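Local coordinates for diguanylate cyclase/phosphodiesterase-domain containing protein (Thermotoga maritima MSB8, PDB 6KHU), which is a putative diguanylate cyclase of the GGDEF family, whose active members join two GTP molecules into cyclic di-GMP, although such activity remains unproven for this protein, at residues Y30-V35 / M117-A122; E57-R60 / S65-R68. One frame throughout, in Å; residues are numbered along the deposited sequence.

Both contacts are buried and rest on the same sheet, with centres 14 Å apart and nearest atoms about 6 Å apart. They do not touch. Contact 1 joins strand 30-37 to the start of helix 119-130 across most of the chain. Contact 2 is local: it joins the loop after helix 41-57 to strand 65-68. Neither has a hydrogen bond between its two segments, and both meet through methyl groups. Contact 1 adds a buried tyrosine hydroxyl, while contact 2 is mainly valine on valine. Each also reaches the surface through one acidic residue that binds its own zinc ion.

Contact 1 of 2, residues Y30-V35 / M117-A122; sequences YTIFFV and MDLEKA. With ZN (zinc ion), chain B.
Tyr-30 OH makes a hydrogen bond with His-20 ND1 of helix 9-26, and Leu-119 CD1 packs against the same oxygen at 3.8 Å. His-20 also touches the other segment, through a weak hydrogen bond between its NE2 and the carbonyl O of Met-117, a selenomethionine. One histidine thus bridges the two segments, with only a weak bond on the Met-117 side.

The same Leu-119 CD1 meets Ile-32 CD1 at 3.6 Å, methyl against methyl. This leucine branch is shared by both strand residues, and its side chain crosses each of them at about a right angle. Ile-32 sends CG1 to the side of its backbone N (chi1 -57°). CD1 then runs on in an extended line toward the helix.

Asp-118 is the N-cap of helix 119-130. Its OD1 accepts from Lys-121 N at 2.9 Å, and the N-H approaches from above the carboxylate plane, tilted 47° out of it. OD2 of the same Asp-118 binds a zinc ion at 1.9 Å. The carboxylate thus both caps the helix and holds a metal, and the zinc probably draws some charge away from the capping oxygen.

The contact lies on one face of the sheet in this GGDEF-type α/β fold. Helices 9-26 and 119-130 lie side by side there, and Leu-16 packs on Tyr-30, Ile-32 and Leu-119. Thr-31 and Phe-33 turn to helix 86-100 on the opposite face. Strand 30-37 itself runs between strands 73-79 and 105-112, antiparallel to both.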
ATOM      1  N   TYR A  30     -12.001   3.386  -0.162  1.00 12.79           N
ATOM      2  CA  TYR A  30     -10.704   2.953  -0.668  1.00 15.05           C
ATOM      3  C   TYR A  30      -9.889   2.435   0.510  1.00 13.88           C
ATOM      4  O   TYR A  30     -10.221   2.682   1.669  1.00 16.19           O
ATOM      5  CB  TYR A  30      -9.956   4.084  -1.398  1.00 11.95           C
ATOM      6  CG  TYR A  30      -9.427   5.158  -0.471  1.00 13.33           C
ATOM      7  CD1 TYR A  30     -10.265   6.174  -0.011  1.00  9.71           C
ATOM      8  CD2 TYR A  30      -8.100   5.154  -0.045  1.00 11.61           C
ATOM      9  CE1 TYR A  30      -9.801   7.156   0.845  1.00 10.72           C
ATOM     10  CE2 TYR A  30      -7.620   6.140   0.831  1.00 12.99           C
ATOM     11  CZ  TYR A  30      -8.477   7.141   1.257  1.00 12.87           C
ATOM     12  OH  TYR A  30      -8.028   8.117   2.110  1.00 13.22           O
ATOM     13  N   THR A  31      -8.804   1.723   0.208  1.00 14.48           N
ATOM     14  CA  THR A  31      -7.992   1.113   1.248  1.00 12.11           C
ATOM     15  C   THR A  31      -6.521   1.402   1.005  1.00 13.34           C
ATOM     16  O   THR A  31      -6.053   1.365  -0.137  1.00 13.35           O
ATOM     17  CB  THR A  31      -8.265  -0.397   1.315  1.00 13.42           C
ATOM     18  OG1 THR A  31      -9.643  -0.600   1.665  1.00 12.32           O
ATOM     19  CG2 THR A  31      -7.394  -1.063   2.370  1.00 13.42           C
ATOM     20  N   ILE A  32      -5.806   1.711   2.087  1.00 12.11           N
ATOM     21  CA  ILE A  32      -4.369   1.958   2.077  1.00 11.42           C
ATOM     22  C   ILE A  32      -3.672   0.753   2.693  1.00 13.48           C
ATOM     23  O   ILE A  32      -4.057   0.295   3.776  1.00 12.36           O
ATOM     24  CB  ILE A  32      -4.009   3.234   2.863  1.00 14.52           C
ATOM     25  CG1 ILE A  32      -4.755   4.449   2.301  1.00 13.34           C
ATOM     26  CG2 ILE A  32      -2.506   3.468   2.838  1.00 12.45           C
ATOM     27  CD1 ILE A  32      -4.635   5.690   3.167  1.00 13.32           C
ATOM     28  N   PHE A  33      -2.643   0.248   2.021  1.00 12.39           N
ATOM     29  CA  PHE A  33      -1.824  -0.837   2.541  1.00 12.57           C
ATOM     30  C   PHE A  33      -0.404  -0.325   2.727  1.00 13.03           C
ATOM     31  O   PHE A  33       0.118   0.393   1.863  1.00 14.09           O
ATOM     32  CB  PHE A  33      -1.801  -2.074   1.593  1.00 11.94           C
ATOM     33  CG  PHE A  33      -3.152  -2.700   1.336  1.00 13.90           C
ATOM     34  CD1 PHE A  33      -4.026  -2.141   0.420  1.00 13.87           C
ATOM     35  CD2 PHE A  33      -3.519  -3.874   1.971  1.00 15.55           C
ATOM     36  CE1 PHE A  33      -5.250  -2.714   0.165  1.00 16.36           C
ATOM     37  CE2 PHE A  33      -4.756  -4.449   1.723  1.00 18.43           C
ATOM     38  CZ  PHE A  33      -5.625  -3.860   0.820  1.00 17.16           C
ATOM     39  N   PHE A  34       0.222  -0.700   3.850  1.00 11.46           N
ATOM     40  CA  PHE A  34       1.652  -0.495   4.084  1.00 12.97           C
ATOM     41  C   PHE A  34       2.357  -1.844   4.179  1.00 13.51           C
ATOM     42  O   PHE A  34       1.873  -2.755   4.863  1.00 13.92           O
ATOM     43  CB  PHE A  34       1.905   0.269   5.396  1.00 13.74           C
ATOM     44  CG  PHE A  34       1.916   1.764   5.258  1.00 13.63           C
ATOM     45  CD1 PHE A  34       1.036   2.409   4.401  1.00 12.98           C
ATOM     46  CD2 PHE A  34       2.805   2.530   6.021  1.00 16.58           C
ATOM     47  CE1 PHE A  34       1.041   3.805   4.288  1.00 10.52           C
ATOM     48  CE2 PHE A  34       2.818   3.916   5.924  1.00 18.58           C
ATOM     49  CZ  PHE A  34       1.934   4.561   5.054  1.00 14.73           C
ATOM     50  N   VAL A  35       3.514  -1.966   3.522  1.00 13.79           N
ATOM     51  CA  VAL A  35       4.372  -3.144   3.644  1.00 14.24           C
ATOM     52  C   VAL A  35       5.787  -2.673   3.973  1.00 15.53           C
ATOM     53  O   VAL A  35       6.395  -1.932   3.194  1.00 15.82           O
ATOM     54  CB  VAL A  35       4.372  -4.003   2.365  1.00 16.05           C
ATOM     55  CG1 VAL A  35       5.338  -5.182   2.514  1.00 17.87           C
ATOM     56  CG2 VAL A  35       2.967  -4.509   2.058  1.00 17.87           C
HETATM   57  N   MSE A 117     -11.437   8.427   8.916  1.00 15.77           N
HETATM   58  CA  MSE A 117     -11.821   9.480   7.993  1.00 15.52           C
HETATM   59  C   MSE A 117     -10.822  10.620   8.017  1.00 14.58           C
HETATM   60  O   MSE A 117     -10.850  11.519   7.173  1.00 15.62           O
HETATM   61  CB  MSE A 117     -13.215   9.962   8.329  1.00 17.78           C
HETATM   62  CG  MSE A 117     -14.244   9.005   7.764  1.00 24.86           C
HETATM   63 SE   MSE A 117     -16.005   9.463   8.370  1.00 43.76          SE
HETATM   64  CE  MSE A 117     -16.406  10.780   6.961  1.00 22.97           C
ATOM     65  N   ASP A 118      -9.909  10.547   8.982  1.00 11.77           N
ATOM     66  CA  ASP A 118      -8.808  11.493   9.118  1.00 13.60           C
ATOM     67  C   ASP A 118      -7.563  10.847   8.501  1.00 13.88           C
ATOM     68  O   ASP A 118      -6.997   9.907   9.075  1.00 13.76           O
ATOM     69  CB  ASP A 118      -8.621  11.835  10.598  1.00 12.19           C
ATOM     70  CG  ASP A 118      -7.465  12.802  10.866  1.00 14.78           C
ATOM     71  OD1 ASP A 118      -6.408  12.683  10.232  1.00 11.21           O
ATOM     72  OD2 ASP A 118      -7.600  13.655  11.778  1.00 18.24           O
ATOM     73  N   LEU A 119      -7.119  11.373   7.351  1.00 12.79           N
ATOM     74  CA  LEU A 119      -6.057  10.713   6.594  1.00 13.32           C
ATOM     75  C   LEU A 119      -4.716  10.770   7.323  1.00 13.97           C
ATOM     76  O   LEU A 119      -3.972   9.780   7.332  1.00 10.45           O
ATOM     77  CB  LEU A 119      -5.933  11.318   5.194  1.00 12.21           C
ATOM     78  CG  LEU A 119      -4.833  10.702   4.304  1.00 13.77           C
ATOM     79  CD1 LEU A 119      -5.019   9.198   4.070  1.00  9.63           C
ATOM     80  CD2 LEU A 119      -4.731  11.456   2.978  1.00 12.26           C
ATOM     81  N   GLU A 120      -4.373  11.905   7.929  1.00 11.34           N
ATOM     82  CA  GLU A 120      -3.102  11.929   8.639  1.00 16.86           C
ATOM     83  C   GLU A 120      -3.099  10.927   9.788  1.00 16.60           C
ATOM     84  O   GLU A 120      -2.065  10.314  10.062  1.00 14.39           O
ATOM     85  CB  GLU A 120      -2.772  13.332   9.147  1.00 19.38           C
ATOM     86  CG  GLU A 120      -1.424  13.361   9.873  1.00 33.47           C
ATOM     87  CD  GLU A 120      -0.288  12.758   9.011  1.00 39.84           C
ATOM     88  OE1 GLU A 120      -0.059  13.252   7.875  1.00 40.91           O
ATOM     89  OE2 GLU A 120       0.354  11.758   9.443  1.00 37.36           O
ATOM     90  N   LYS A 121      -4.252  10.692  10.426  1.00 14.38           N
ATOM     91  CA  LYS A 121      -4.304   9.703  11.504  1.00 16.35           C
ATOM     92  C   LYS A 121      -4.097   8.289  10.964  1.00 14.45           C
ATOM     93  O   LYS A 121      -3.328   7.507  11.538  1.00 14.08           O
ATOM     94  CB  LYS A 121      -5.634   9.792  12.265  1.00 19.44           C
ATOM     95  CG  LYS A 121      -5.752   8.775  13.412  1.00 22.12           C
ATOM     96  CD  LYS A 121      -4.684   9.036  14.474  1.00 21.70           C
ATOM     97  CE  LYS A 121      -5.087   8.459  15.828  1.00 26.83           C
ATOM     98  NZ  LYS A 121      -5.040   6.983  15.825  1.00 26.38           N
ATOM     99  N   ALA A 122      -4.795   7.933   9.875  1.00 11.40           N
ATOM    100  CA  ALA A 122      -4.556   6.643   9.228  1.00 13.36           C
ATOM    101  C   ALA A 122      -3.078   6.447   8.906  1.00 13.93           C
ATOM    102  O   ALA A 122      -2.523   5.368   9.138  1.00 14.31           O
ATOM    103  CB  ALA A 122      -5.390   6.522   7.950  1.00 12.84           C
TER
HETATM  104 ZN    ZN B 201      -6.016  14.676  12.270  1.00 17.55          ZN
HETATM  105  O   HOH W   1      -4.758  13.296  13.558  1.00 23.09           O

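Contact 2 of 2, residues E57-R60 / S65-R68; sequences ECVR and SVGR. With ZN (zinc ion), chain C.
Val-59 and Val-66 adopt nearly the same first torsion, chi1 165° and -179°. In each, CG1 lies anti to the backbone N and CG2 sits beside that N, turned to the other valine. The two CG2 methyls meet at 4.1 Å, and the side chains cross obliquely. The loop belongs to the α/β fold of GGDEF domains and leads from helix 41-57 into strand 65-68, the first strand of the β-hairpin completed by strand 73-79. In this family the signature motif lies at the turn of that hairpin. Here the corresponding sequence, SDDTF, runs from the turn into strand 73-79 and is probably a degenerate form of GGDEF.

No hydrogen bond crosses the contact; its main touch is methyl on methyl. Val-59 CG2 also comes within 4.4 Å of Ser-65 N, a loose approach and not a bond. The CA atoms of Val-59 and Ser-65 are 6.7 Å apart, the closest CA pair of the two segments. The turn between them is held by its own polar pairs. Arg-60 N gives a hydrogen bond to Asp-64 OD2, and Ser-65 OG pairs with Leu-63 O.

Val-66 starts toward the 57-60 segment, and Ser-65 starts away from it. Val-66 also packs on Leu-55 and Lys-56 of helix 41-57, and on Phe-74 and Leu-76 of strand 73-79. Cys-58 packs on Leu-76, Ile-89 and Ile-93, so helix 86-100 closes the neighbouring side.

Glu-57 goes the other way, to the exposed side. Its chain is extended beyond CG and carries the carboxylate out to a zinc ion shared with His-96 NE2. The grip is lopsided: Glu-57 OE1 lies 2.0 Å from the zinc, and Glu-57 OE2 lies 2.7 Å from it.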
ATOM      1  N   GLU A  57       0.828  -5.432  -8.800  1.00 14.60           N
ATOM      2  CA  GLU A  57      -0.177  -6.385  -9.256  1.00 15.04           C
ATOM      3  C   GLU A  57      -1.562  -6.065  -8.710  1.00 15.06           C
ATOM      4  O   GLU A  57      -2.567  -6.397  -9.350  1.00 15.34           O
ATOM      5  CB  GLU A  57       0.229  -7.805  -8.848  1.00 14.65           C
ATOM      6  CG  GLU A  57      -0.473  -8.879  -9.647  1.00 20.51           C
ATOM      7  CD  GLU A  57      -0.072 -10.274  -9.235  1.00 17.91           C
ATOM      8  OE1 GLU A  57      -0.933 -11.173  -9.307  1.00 24.71           O
ATOM      9  OE2 GLU A  57       1.108 -10.473  -8.853  1.00 17.22           O
ATOM     10  N   CYS A  58      -1.640  -5.447  -7.525  1.00 14.39           N
ATOM     11  CA  CYS A  58      -2.934  -5.084  -6.942  1.00 19.17           C
ATOM     12  C   CYS A  58      -3.609  -3.912  -7.641  1.00 18.63           C
ATOM     13  O   CYS A  58      -4.787  -3.653  -7.380  1.00 21.44           O
ATOM     14  CB  CYS A  58      -2.775  -4.703  -5.470  1.00 18.47           C
ATOM     15  SG  CYS A  58      -1.988  -5.952  -4.456  1.00 18.78           S
ATOM     16  N   VAL A  59      -2.880  -3.166  -8.468  1.00 14.86           N
ATOM     17  CA  VAL A  59      -3.430  -1.989  -9.132  1.00 15.73           C
ATOM     18  C   VAL A  59      -4.484  -2.436 -10.144  1.00 22.18           C
ATOM     19  O   VAL A  59      -4.168  -3.131 -11.116  1.00 21.51           O
ATOM     20  CB  VAL A  59      -2.304  -1.192  -9.809  1.00 19.41           C
ATOM     21  CG1 VAL A  59      -2.849  -0.170 -10.816  1.00 20.02           C
ATOM     22  CG2 VAL A  59      -1.435  -0.515  -8.753  1.00 16.49           C
ATOM     23  N   ARG A  60      -5.741  -2.032  -9.924  1.00 17.52           N
ATOM     24  CA  ARG A  60      -6.835  -2.391 -10.826  1.00 20.58           C
ATOM     25  C   ARG A  60      -7.223  -1.279 -11.791  1.00 23.55           C
ATOM     26  O   ARG A  60      -7.653  -1.568 -12.911  1.00 24.48           O
ATOM     27  CB  ARG A  60      -8.102  -2.774 -10.053  1.00 25.97           C
ATOM     28  CG  ARG A  60      -7.935  -3.508  -8.749  1.00 29.07           C
ATOM     29  CD  ARG A  60      -9.311  -3.598  -8.057  1.00 36.14           C
ATOM     30  NE  ARG A  60     -10.400  -3.563  -9.038  1.00 42.26           N
ATOM     31  CZ  ARG A  60     -11.275  -2.563  -9.170  1.00 45.38           C
ATOM     32  NH1 ARG A  60     -11.200  -1.501  -8.384  1.00 36.54           N
ATOM     33  NH2 ARG A  60     -12.222  -2.616 -10.100  1.00 43.76           N
ATOM     34  N   SER A  65      -2.350   3.344  -6.822  1.00 13.05           N
ATOM     35  CA  SER A  65      -0.960   3.785  -6.850  1.00 12.31           C
ATOM     36  C   SER A  65      -0.111   3.060  -5.812  1.00 13.00           C
ATOM     37  O   SER A  65      -0.563   2.747  -4.706  1.00 10.59           O
ATOM     38  CB  SER A  65      -0.827   5.307  -6.617  1.00 12.00           C
ATOM     39  OG  SER A  65      -1.759   6.051  -7.386  1.00 15.19           O
ATOM     40  N   VAL A  66       1.151   2.856  -6.181  1.00 11.39           N
ATOM     41  CA  VAL A  66       2.184   2.295  -5.320  1.00 11.59           C
ATOM     42  C   VAL A  66       3.241   3.363  -5.090  1.00 12.15           C
ATOM     43  O   VAL A  66       3.697   4.013  -6.043  1.00 13.10           O
ATOM     44  CB  VAL A  66       2.827   1.047  -5.958  1.00 14.92           C
ATOM     45  CG1 VAL A  66       3.881   0.452  -5.030  1.00 15.02           C
ATOM     46  CG2 VAL A  66       1.775   0.039  -6.335  1.00 12.83           C
ATOM     47  N   GLY A  67       3.666   3.513  -3.842  1.00 11.58           N
ATOM     48  CA  GLY A  67       4.661   4.502  -3.499  1.00 10.89           C
ATOM     49  C   GLY A  67       5.795   3.917  -2.685  1.00 12.43           C
ATOM     50  O   GLY A  67       5.609   2.999  -1.881  1.00 14.27           O
ATOM     51  N   ARG A  68       6.986   4.469  -2.909  1.00 12.56           N
ATOM     52  CA  ARG A  68       8.150   4.210  -2.059  1.00 15.57           C
ATOM     53  C   ARG A  68       8.019   5.116  -0.842  1.00 16.01           C
ATOM     54  O   ARG A  68       8.397   6.288  -0.877  1.00 16.95           O
ATOM     55  CB  ARG A  68       9.452   4.464  -2.819  1.00 19.67           C
ATOM     56  CG  ARG A  68      10.747   4.149  -2.034  1.00 22.41           C
ATOM     57  CD  ARG A  68      11.947   4.868  -2.660  1.00 28.71           C
ATOM     58  NE  ARG A  68      13.251   4.453  -2.119  1.00 32.88           N
ATOM     59  CZ  ARG A  68      13.924   5.118  -1.177  1.00 31.85           C
ATOM     60  NH1 ARG A  68      13.421   6.228  -0.645  1.00 26.90           N
ATOM     61  NH2 ARG A  68      15.101   4.660  -0.754  1.00 32.33           N
TER
HETATM   62 ZN    ZN C 202      -0.059 -12.940  -8.861  1.00 18.90          ZN